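Long-range contacts in formate dehydrogenase subunit beta (Desulfovibrio gigas, PDB 1H0H), which serves as the electron-transfer unit of formate dehydrogenase, carrying three [4Fe-4S] clusters for the reversible two-electron oxidation of formate to carbon dioxide: residues F5-R10 with I198-H203; D85-S90 with D109-E114. One frame throughout, in Å; residues are numbered along the deposited sequence.

Interaction 1: F5-R10 with I198-H203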
loop_
_atom_site.group_PDB
_atom_site.type_symbol
_atom_site.label_atom_id
_atom_site.label_comp_id
_atom_site.label_asym_id
_atom_site.label_seq_id
_atom_site.Cartn_x
_atom_site.Cartn_y
_atom_site.Cartn_z
ATOM N N PHE B 5 1.789 7.616 -31.296
ATOM C CA PHE B 5 3.020 6.869 -31.236
ATOM C C PHE B 5 2.885 5.974 -29.998
ATOM O O PHE B 5 2.708 6.471 -28.897
ATOM C CB PHE B 5 4.255 7.753 -31.109
ATOM C CG PHE B 5 5.507 6.981 -30.755
ATOM C CD1 PHE B 5 5.837 5.820 -31.440
ATOM C CD2 PHE B 5 6.321 7.390 -29.714
ATOM C CE1 PHE B 5 6.997 5.089 -31.118
ATOM C CE2 PHE B 5 7.468 6.663 -29.375
ATOM C CZ PHE B 5 7.802 5.508 -30.094
ATOM N N VAL B 6 2.939 4.662 -30.195
ATOM C CA VAL B 6 2.868 3.733 -29.072
ATOM C C VAL B 6 4.242 3.105 -28.841
ATOM O O VAL B 6 4.732 2.320 -29.656
ATOM C CB VAL B 6 1.826 2.635 -29.333
ATOM C CG1 VAL B 6 1.630 1.781 -28.089
ATOM C CG2 VAL B 6 0.486 3.241 -29.820
ATOM N N ASP B 7 4.885 3.469 -27.740
ATOM C CA ASP B 7 6.207 2.949 -27.451
ATOM C C ASP B 7 6.043 1.752 -26.529
ATOM O O ASP B 7 5.935 1.936 -25.320
ATOM C CB ASP B 7 7.049 4.043 -26.792
ATOM C CG ASP B 7 8.459 3.616 -26.514
ATOM O OD1 ASP B 7 8.793 2.433 -26.726
ATOM O OD2 ASP B 7 9.312 4.408 -26.064
ATOM N N THR B 8 5.998 0.535 -27.089
ATOM C CA THR B 8 5.819 -0.669 -26.263
ATOM C C THR B 8 6.946 -0.866 -25.260
ATOM O O THR B 8 6.769 -1.552 -24.241
ATOM C CB THR B 8 5.664 -1.955 -27.112
ATOM O OG1 THR B 8 6.892 -2.225 -27.802
ATOM C CG2 THR B 8 4.610 -1.780 -28.210
ATOM N N THR B 9 8.093 -0.238 -25.486
ATOM C CA THR B 9 9.176 -0.438 -24.535
ATOM C C THR B 9 8.879 0.255 -23.198
ATOM O O THR B 9 9.572 0.018 -22.224
ATOM C CB THR B 9 10.552 0.028 -25.061
ATOM O OG1 THR B 9 10.618 1.474 -25.116
ATOM C CG2 THR B 9 10.796 -0.452 -26.481
ATOM N N ARG B 10 7.878 1.129 -23.171
ATOM C CA ARG B 10 7.518 1.794 -21.921
ATOM C C ARG B 10 6.237 1.253 -21.274
ATOM O O ARG B 10 5.873 1.699 -20.187
ATOM C CB ARG B 10 7.369 3.308 -22.121
ATOM C CG ARG B 10 8.601 3.998 -22.664
ATOM C CD ARG B 10 8.432 5.489 -22.791
ATOM N NE ARG B 10 8.328 6.147 -21.494
ATOM C CZ ARG B 10 9.379 6.672 -20.876
ATOM N NH1 ARG B 10 10.566 6.575 -21.461
ATOM N NH2 ARG B 10 9.253 7.288 -19.687
ATOM N N ILE B 198 1.263 4.370 -34.755
ATOM C CA ILE B 198 2.580 3.802 -35.007
ATOM C C ILE B 198 3.206 3.110 -33.777
ATOM O O ILE B 198 3.548 3.788 -32.804
ATOM C CB ILE B 198 3.561 4.874 -35.529
ATOM C CG1 ILE B 198 3.001 5.610 -36.755
ATOM C CG2 ILE B 198 4.932 4.210 -35.854
ATOM C CD1 ILE B 198 3.810 6.876 -37.159
ATOM N N PHE B 199 3.339 1.780 -33.812
ATOM C CA PHE B 199 3.983 1.044 -32.712
ATOM C C PHE B 199 5.490 0.859 -32.911
ATOM O O PHE B 199 5.948 0.527 -34.021
ATOM C CB PHE B 199 3.413 -0.351 -32.533
ATOM C CG PHE B 199 1.975 -0.393 -32.144
ATOM C CD1 PHE B 199 0.993 -0.293 -33.109
ATOM C CD2 PHE B 199 1.601 -0.604 -30.812
ATOM C CE1 PHE B 199 -0.320 -0.385 -32.766
ATOM C CE2 PHE B 199 0.276 -0.687 -30.455
ATOM C CZ PHE B 199 -0.690 -0.559 -31.435
ATOM N N LEU B 200 6.242 1.094 -31.837
ATOM C CA LEU B 200 7.656 0.786 -31.790
ATOM C C LEU B 200 7.783 -0.513 -31.030
ATOM O O LEU B 200 7.173 -0.665 -29.962
ATOM C CB LEU B 200 8.450 1.872 -31.051
ATOM C CG LEU B 200 9.913 1.524 -30.728
ATOM C CD1 LEU B 200 10.721 1.297 -32.014
ATOM C CD2 LEU B 200 10.593 2.593 -29.907
ATOM N N THR B 201 8.518 -1.464 -31.594
ATOM C CA THR B 201 8.822 -2.715 -30.909
ATOM C C THR B 201 10.315 -2.835 -30.805
ATOM O O THR B 201 11.041 -2.272 -31.629
ATOM C CB THR B 201 8.227 -3.945 -31.620
ATOM O OG1 THR B 201 8.553 -3.939 -33.025
ATOM C CG2 THR B 201 6.717 -3.918 -31.539
ATOM N N ALA B 202 10.783 -3.558 -29.790
ATOM C CA ALA B 202 12.208 -3.708 -29.572
ATOM C C ALA B 202 12.760 -4.972 -30.236
ATOM O O ALA B 202 13.954 -5.169 -30.282
ATOM C CB ALA B 202 12.522 -3.704 -28.073
ATOM N N HIS B 203 11.867 -5.819 -30.729
ATOM C CA HIS B 203 12.246 -7.071 -31.361
ATOM C C HIS B 203 11.262 -7.352 -32.478
ATOM O O HIS B 203 10.324 -6.592 -32.685
ATOM C CB HIS B 203 12.180 -8.225 -30.343
ATOM C CG HIS B 203 12.794 -7.892 -29.027
ATOM N ND1 HIS B 203 14.106 -8.171 -28.728
ATOM C CD2 HIS B 203 12.283 -7.268 -27.940
ATOM C CE1 HIS B 203 14.377 -7.746 -27.507
ATOM N NE2 HIS B 203 13.284 -7.197 -27.008
#
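Strands 5-7 and 198-201 run parallel, and two nearly straight backbone bonds join them: V6 N gives to I198 O at 2.8 Å, and L200 N gives to V6 O at 2.9 Å. Past D7, residues 8-10 form a 3-10 segment, and the ladder ends on L200 O. T8 OG1 reaches this oxygen at 2.7 Å, in the carbonyl plane on a lone pair, while T8 N adds a weak bond. T8 OG1 can do so because it stands between its own N and carbonyl carbon (chi1 66°). D7 OD1 accepts from T9 N, an Asx turn, and also from T9 OG1 at 2.6 Å; R10 N to D7 O closes the 3-10 turn.

Apolar packing occupies both faces of the sheet. On the face of F5, D7 and L200, F5 CE1 meets L200 CB at 3.5 Å, with L200 at the edge of the ring. On the other, V6 lies alongside F199, its CG2 making a CH-pi contact 4.2 Å from the ring centroid.

Helix 166-180 packs against the first face; its R176 forms a salt bridge with D7 OD2. V6 and F199 face P69 of strand 62-70, and the side chain of V6 lies about 5 Å from a bound [4Fe-4S] cluster. In the sheet, strands 2-7 and 197-201 are the central pair, flanked by antiparallel 161-163 and 188-189 respectively.

Interaction 2: D85-S90 with D109-E114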
loop_
_atom_site.group_PDB
_atom_site.type_symbol
_atom_site.label_atom_id
_atom_site.label_comp_id
_atom_site.label_asym_id
_atom_site.label_seq_id
_atom_site.Cartn_x
_atom_site.Cartn_y
_atom_site.Cartn_z
ATOM N N ASP B 85 -16.968 0.500 -49.130
ATOM C CA ASP B 85 -17.404 1.519 -50.094
ATOM C C ASP B 85 -18.021 0.915 -51.383
ATOM O O ASP B 85 -18.812 1.550 -52.081
ATOM C CB ASP B 85 -16.230 2.420 -50.470
ATOM C CG ASP B 85 -15.963 3.515 -49.452
ATOM O OD1 ASP B 85 -16.731 3.664 -48.484
ATOM O OD2 ASP B 85 -14.996 4.305 -49.568
ATOM N N MET B 86 -17.654 -0.315 -51.708
ATOM C CA MET B 86 -18.238 -0.966 -52.882
ATOM C C MET B 86 -19.710 -1.258 -52.674
ATOM O O MET B 86 -20.425 -1.528 -53.630
ATOM C CB MET B 86 -17.539 -2.278 -53.164
ATOM C CG MET B 86 -16.098 -2.104 -53.359
ATOM S SD MET B 86 -15.771 -1.273 -54.891
ATOM C CE MET B 86 -14.114 -1.694 -54.869
ATOM N N GLU B 87 -20.132 -1.244 -51.416
ATOM C CA GLU B 87 -21.515 -1.497 -51.048
ATOM C C GLU B 87 -22.235 -0.217 -50.574
ATOM O O GLU B 87 -23.343 0.088 -51.001
ATOM C CB GLU B 87 -21.544 -2.532 -49.926
ATOM C CG GLU B 87 -22.770 -3.395 -50.004
ATOM C CD GLU B 87 -22.894 -4.429 -48.913
ATOM O OE1 GLU B 87 -21.904 -5.138 -48.567
ATOM O OE2 GLU B 87 -24.032 -4.544 -48.429
ATOM N N ASP B 88 -21.579 0.522 -49.691
ATOM C CA ASP B 88 -22.173 1.688 -49.037
ATOM C C ASP B 88 -21.060 2.592 -48.516
ATOM O O ASP B 88 -20.350 2.229 -47.597
ATOM C CB ASP B 88 -23.061 1.204 -47.889
ATOM C CG ASP B 88 -23.708 2.327 -47.127
ATOM O OD1 ASP B 88 -23.437 3.518 -47.419
ATOM O OD2 ASP B 88 -24.494 2.098 -46.181
ATOM N N GLU B 89 -20.905 3.763 -49.125
ATOM C CA GLU B 89 -19.832 4.670 -48.736
ATOM C C GLU B 89 -20.089 5.348 -47.391
ATOM O O GLU B 89 -19.187 5.966 -46.813
ATOM C CB GLU B 89 -19.566 5.704 -49.835
ATOM C CG GLU B 89 -19.256 5.097 -51.196
ATOM C CD GLU B 89 -18.761 6.122 -52.204
ATOM O OE1 GLU B 89 -19.442 7.153 -52.397
ATOM O OE2 GLU B 89 -17.695 5.899 -52.820
ATOM N N SER B 90 -21.298 5.194 -46.861
ATOM C CA SER B 90 -21.617 5.810 -45.575
ATOM C C SER B 90 -21.449 4.855 -44.389
ATOM O O SER B 90 -21.612 5.250 -43.232
ATOM C CB SER B 90 -23.045 6.358 -45.606
ATOM O OG SER B 90 -23.972 5.285 -45.531
ATOM N N ASP B 109 -26.144 -2.722 -42.192
ATOM C CA ASP B 109 -26.786 -2.939 -43.493
ATOM C C ASP B 109 -25.858 -3.477 -44.559
ATOM O O ASP B 109 -26.274 -3.638 -45.704
ATOM C CB ASP B 109 -27.371 -1.640 -44.073
ATOM C CG ASP B 109 -28.352 -0.957 -43.155
ATOM O OD1 ASP B 109 -29.036 -1.651 -42.375
ATOM O OD2 ASP B 109 -28.511 0.289 -43.176
ATOM N N LEU B 110 -24.592 -3.679 -44.236
ATOM C CA LEU B 110 -23.687 -4.273 -45.204
ATOM C C LEU B 110 -24.108 -5.728 -45.449
ATOM O O LEU B 110 -24.356 -6.488 -44.510
ATOM C CB LEU B 110 -22.248 -4.224 -44.693
ATOM C CG LEU B 110 -21.657 -2.822 -44.594
ATOM C CD1 LEU B 110 -20.301 -2.854 -43.889
ATOM C CD2 LEU B 110 -21.554 -2.218 -45.985
ATOM N N GLU B 111 -24.220 -6.118 -46.705
ATOM C CA GLU B 111 -24.504 -7.520 -46.960
ATOM C C GLU B 111 -23.219 -8.353 -46.812
ATOM O O GLU B 111 -23.277 -9.498 -46.368
ATOM C CB GLU B 111 -25.190 -7.743 -48.312
ATOM C CG GLU B 111 -24.320 -7.535 -49.535
ATOM C CD GLU B 111 -25.066 -7.790 -50.841
ATOM O OE1 GLU B 111 -26.270 -7.449 -50.931
ATOM O OE2 GLU B 111 -24.450 -8.332 -51.787
ATOM N N ASP B 112 -22.068 -7.765 -47.145
ATOM C CA ASP B 112 -20.819 -8.510 -47.105
ATOM C C ASP B 112 -19.844 -8.024 -46.035
ATOM O O ASP B 112 -18.846 -7.361 -46.306
ATOM C CB ASP B 112 -20.153 -8.511 -48.476
ATOM C CG ASP B 112 -18.924 -9.404 -48.525
ATOM O OD1 ASP B 112 -18.709 -10.188 -47.568
ATOM O OD2 ASP B 112 -18.130 -9.390 -49.500
ATOM N N TYR B 113 -20.107 -8.375 -44.800
ATOM C CA TYR B 113 -19.200 -7.923 -43.771
ATOM C C TYR B 113 -17.883 -8.710 -43.735
ATOM O O TYR B 113 -16.874 -8.182 -43.296
ATOM C CB TYR B 113 -19.861 -8.003 -42.408
ATOM C CG TYR B 113 -19.943 -9.414 -41.893
ATOM C CD1 TYR B 113 -18.874 -9.982 -41.240
ATOM C CD2 TYR B 113 -21.091 -10.177 -42.067
ATOM C CE1 TYR B 113 -18.936 -11.261 -40.757
ATOM C CE2 TYR B 113 -21.162 -11.467 -41.582
ATOM C CZ TYR B 113 -20.074 -11.996 -40.934
ATOM O OH TYR B 113 -20.097 -13.280 -40.430
ATOM N N GLU B 114 -17.892 -9.968 -44.166
ATOM C CA GLU B 114 -16.693 -10.777 -44.039
ATOM C C GLU B 114 -15.527 -10.188 -44.807
ATOM O O GLU B 114 -14.378 -10.240 -44.343
ATOM C CB GLU B 114 -16.931 -12.211 -44.487
ATOM C CG GLU B 114 -17.900 -12.971 -43.618
ATOM C CD GLU B 114 -18.144 -14.355 -44.165
ATOM O OE1 GLU B 114 -17.195 -15.160 -44.111
ATOM O OE2 GLU B 114 -19.249 -14.620 -44.702
HETATM O O HOH W 1 -18.851 -5.005 -48.084
HETATM O O HOH W 2 -22.033 -6.763 -51.507
#
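The carboxylate of E87 reaches across to two consecutive backbone N-H groups, one for each oxygen. D112 N gives to E87 OE1 at 3.0 Å. E111 N gives to E87 OE2 at only 2.3 Å in an almost straight bond, very short for a hydrogen bond, so the geometry at this end is strained. Both oxygens use their syn lone pairs, and the two bonds together fix the rotation of the carboxylate about its last torsion. E87 gets there with its chain extended beyond CG, although chi1, at -148°, lies off a staggered position.

Over one face of the carboxylate lies L110 CD2, 3.9 Å from E87 CD, and the same methyl also meets D88 CB. E111 sets CG in the crowded position between its N and carbonyl carbon (chi1 71°), which brings that CG over the opposite face, 3.2 Å from E87 OE2. The two side chains cross obliquely, their carboxylate planes 63° apart; their like charges may be eased by the N-H groups and by water. One water donates to E87 OE1 and D112 O, while another donates to E111 OE2 and only weakly to E87 OE1.

Farther out, D88 OD1 accepts from S90 N, an Asx turn that shapes the loop beyond E87, and from S90 OG as well. D112 is the N-cap of helix 113-119 and its OD2 bonds S115 OG. The contact thus joins, at the surface, the loop between helix 79-84 and strand 92-94 to the start of helix 113-119, while L110 turns inward onto A91 of the loop and M134 of strand 134-135.

In the fold
From the N terminus, the chain enters strand 2-7 and lays down the first half of interaction 1, whose partner arrives only near the C terminus, 188 residues later. Between them the chain builds the cluster-binding body of the subunit. Well inside that span, interaction 2 closes a short loop, with strands 92-94 and 101-103 between its segments, and is therefore nested within interaction 1. The two lie on opposite sides of the chain's centre, their centres about 33 Å apart, and do not touch. Interaction 1 joins strands near the two ends of the chain in a buried contact; interaction 2 ties surface turns in the region carrying cluster #3.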